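Local coordinates for PncC family amidohydrolase (Enterobacter asburiae, PDB 6L19), which probably hydrolyses the amide group of nicotinamide mononucleotide and belongs to the competence- or damage-inducible proteins, at residues F128-R133 with E137-L142. The protein carries 3 engineered substitutions. Residues are numbered along the deposited sequence; the frame is centred on the assembly and turned at random. Where two conformers were deposited one is given.
Sequences FAWNIR and ETRTML. Engineered in segment 137-142: Glu137 (natural residue Gln), Met141 (natural residue Val).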
loop_
_atom_site.group_PDB
_atom_site.type_symbol
_atom_site.label_atom_id
_atom_site.label_comp_id
_atom_site.label_asym_id
_atom_site.label_seq_id
_atom_site.Cartn_x
_atom_site.Cartn_y
_atom_site.Cartn_z
ATOM N N PHE A 128 -15.381 3.903 -6.262
ATOM C CA PHE A 128 -14.889 4.415 -4.995
ATOM C C PHE A 128 -15.895 4.115 -3.903
ATOM O O PHE A 128 -17.101 4.226 -4.128
ATOM C CB PHE A 128 -14.693 5.938 -5.054
ATOM C CG PHE A 128 -13.715 6.400 -6.110
ATOM C CD1 PHE A 128 -14.120 6.575 -7.431
ATOM C CD2 PHE A 128 -12.395 6.684 -5.771
ATOM C CE1 PHE A 128 -13.213 7.012 -8.408
ATOM C CE2 PHE A 128 -11.481 7.116 -6.726
ATOM C CZ PHE A 128 -11.889 7.285 -8.054
ATOM N N ALA A 129 -15.400 3.781 -2.707
ATOM C CA ALA A 129 -16.227 3.762 -1.510
ATOM C C ALA A 129 -15.515 4.527 -0.409
ATOM O O ALA A 129 -14.296 4.416 -0.253
ATOM C CB ALA A 129 -16.536 2.315 -1.022
ATOM N N TRP A 130 -16.278 5.308 0.346
ATOM C CA TRP A 130 -15.804 5.957 1.560
ATOM C C TRP A 130 -16.692 5.485 2.700
ATOM O O TRP A 130 -17.901 5.731 2.681
ATOM C CB TRP A 130 -15.859 7.484 1.446
ATOM C CG TRP A 130 -15.102 8.075 0.270
ATOM C CD1 TRP A 130 -13.852 8.633 0.294
ATOM C CD2 TRP A 130 -15.578 8.214 -1.082
ATOM N NE1 TRP A 130 -13.509 9.081 -0.972
ATOM C CE2 TRP A 130 -14.555 8.841 -1.826
ATOM C CE3 TRP A 130 -16.765 7.855 -1.734
ATOM C CZ2 TRP A 130 -14.683 9.115 -3.192
ATOM C CZ3 TRP A 130 -16.895 8.136 -3.081
ATOM C CH2 TRP A 130 -15.859 8.765 -3.798
ATOM N N ASN A 131 -16.109 4.790 3.666
ATOM C CA ASN A 131 -16.827 4.314 4.841
ATOM C C ASN A 131 -16.375 5.205 5.993
ATOM O O ASN A 131 -15.214 5.144 6.406
ATOM C CB ASN A 131 -16.528 2.837 5.102
ATOM C CG ASN A 131 -17.281 2.276 6.314
ATOM O OD1 ASN A 131 -17.527 2.980 7.282
ATOM N ND2 ASN A 131 -17.640 0.994 6.255
ATOM N N ILE A 132 -17.280 6.049 6.484
ATOM C CA ILE A 132 -17.001 6.989 7.567
ATOM C C ILE A 132 -17.771 6.494 8.784
ATOM O O ILE A 132 -18.999 6.643 8.857
ATOM C CB ILE A 132 -17.397 8.424 7.201
ATOM C CG1 ILE A 132 -16.588 8.921 5.999
ATOM C CG2 ILE A 132 -17.245 9.346 8.429
ATOM C CD1 ILE A 132 -17.145 10.202 5.383
ATOM N N ARG A 133 -17.058 5.856 9.710
ATOM C CA ARG A 133 -17.639 5.271 10.925
ATOM C C ARG A 133 -18.957 4.552 10.648
ATOM O O ARG A 133 -19.984 4.814 11.273
ATOM C CB ARG A 133 -17.791 6.338 12.009
ATOM C CG ARG A 133 -16.408 6.787 12.492
ATOM C CD ARG A 133 -16.385 7.707 13.679
ATOM N NE ARG A 133 -17.271 7.336 14.782
ATOM C CZ ARG A 133 -16.986 6.438 15.719
ATOM N NH1 ARG A 133 -15.842 5.765 15.685
ATOM N NH2 ARG A 133 -17.862 6.214 16.691
ATOM N N GLU A 137 -20.540 5.867 1.421
ATOM C CA GLU A 137 -20.906 6.513 0.170
ATOM C C GLU A 137 -20.102 5.858 -0.949
ATOM O O GLU A 137 -18.946 5.472 -0.744
ATOM C CB GLU A 137 -20.605 8.025 0.239
ATOM C CG GLU A 137 -20.468 8.739 -1.116
ATOM C CD GLU A 137 -19.851 10.157 -1.037
ATOM O OE1 GLU A 137 -19.437 10.600 0.068
ATOM O OE2 GLU A 137 -19.790 10.831 -2.102
ATOM N N THR A 138 -20.705 5.705 -2.124
ATOM C CA THR A 138 -19.987 5.156 -3.267
ATOM C C THR A 138 -20.198 6.049 -4.482
ATOM O O THR A 138 -21.216 6.747 -4.593
ATOM C CB THR A 138 -20.435 3.725 -3.624
ATOM O OG1 THR A 138 -21.822 3.747 -3.970
ATOM C CG2 THR A 138 -20.201 2.738 -2.464
ATOM N N ARG A 139 -19.243 5.999 -5.406
ATOM C CA ARG A 139 -19.398 6.695 -6.672
ATOM C C ARG A 139 -18.588 5.983 -7.740
ATOM O O ARG A 139 -17.618 5.274 -7.451
ATOM C CB ARG A 139 -18.971 8.162 -6.575
ATOM C CG ARG A 139 -20.146 9.121 -6.443
ATOM C CD ARG A 139 -19.901 10.127 -5.333
ATOM N NE ARG A 139 -21.088 10.918 -5.022
ATOM C CZ ARG A 139 -22.146 10.455 -4.367
ATOM N NH1 ARG A 139 -22.180 9.199 -3.952
ATOM N NH2 ARG A 139 -23.176 11.253 -4.125
ATOM N N THR A 140 -19.007 6.187 -8.984
ATOM C CA THR A 140 -18.316 5.666 -10.155
ATOM C C THR A 140 -17.925 6.841 -11.042
ATOM O O THR A 140 -18.722 7.758 -11.253
ATOM C CB THR A 140 -19.186 4.672 -10.930
ATOM O OG1 THR A 140 -19.544 3.582 -10.074
ATOM C CG2 THR A 140 -18.439 4.131 -12.140
ATOM N N MET A 141 -16.694 6.831 -11.532
ATOM C CA MET A 141 -16.195 7.892 -12.393
ATOM C C MET A 141 -15.590 7.258 -13.634
ATOM O O MET A 141 -15.040 6.156 -13.580
ATOM C CB MET A 141 -15.120 8.739 -11.692
ATOM C CG MET A 141 -15.602 9.594 -10.527
ATOM S SD MET A 141 -16.886 10.800 -10.879
ATOM C CE MET A 141 -15.851 12.158 -11.326
ATOM N N LEU A 142 -15.679 7.960 -14.753
ATOM C CA LEU A 142 -14.926 7.584 -15.940
ATOM C C LEU A 142 -13.871 8.659 -16.186
ATOM O O LEU A 142 -14.212 9.818 -16.437
ATOM C CB LEU A 142 -15.847 7.415 -17.146
ATOM C CG LEU A 142 -15.075 7.136 -18.432
ATOM C CD1 LEU A 142 -14.426 5.767 -18.365
ATOM C CD2 LEU A 142 -16.018 7.229 -19.624
#
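Phe128 and Trp130 pair with Arg139 and Glu137 in the antiparallel beta hairpin that ends the protein's mixed sheet, strand 135-142 being an outermost strand within the chain. Four backbone hydrogen bonds join the strands. Phe128 and Arg139 exchange two, with Phe128 N 2.9 Å from Arg139 O, and Trp130 and Glu137 exchange the other two, Trp130 N giving the straightest bond of the set to Glu137 O (168° at the hydrogen). Between them Ala129 and Thr138 form a non-hydrogen-bonded pair; Thr138 CA sends a C-H toward Phe128 O at 3.2 Å. On their face, which helix 86-100 covers, Ala129 CB meets Thr138 CG2 at 4.0 Å, while Thr138 OG1 is hydrogen-bonded to Glu86.

The other face, under helix 147-165, carries the aromatic packing. With chi1 of Trp130 at -56°, CG lies anti to the carbonyl carbon and the six-membered ring turns its CE3-CZ3 edge to the partner strand: CE3 stands 3.9 Å from Glu137 CG. Trp130 NE1 bonds to Ser158 O. Phe128 sets CE1 against CG of Met141, an engineered residue, and meets Phe157 edge-to-face. OE2 of Glu137, also engineered, lies near Glu161, a like charge that Arg139 may partly offset. Arg139 is modelled in two conformers, so its charge contact is doubtful as a fixed feature; in one, OE2 sits above the guanidinium plane, 3.2 Å from Arg139 NE.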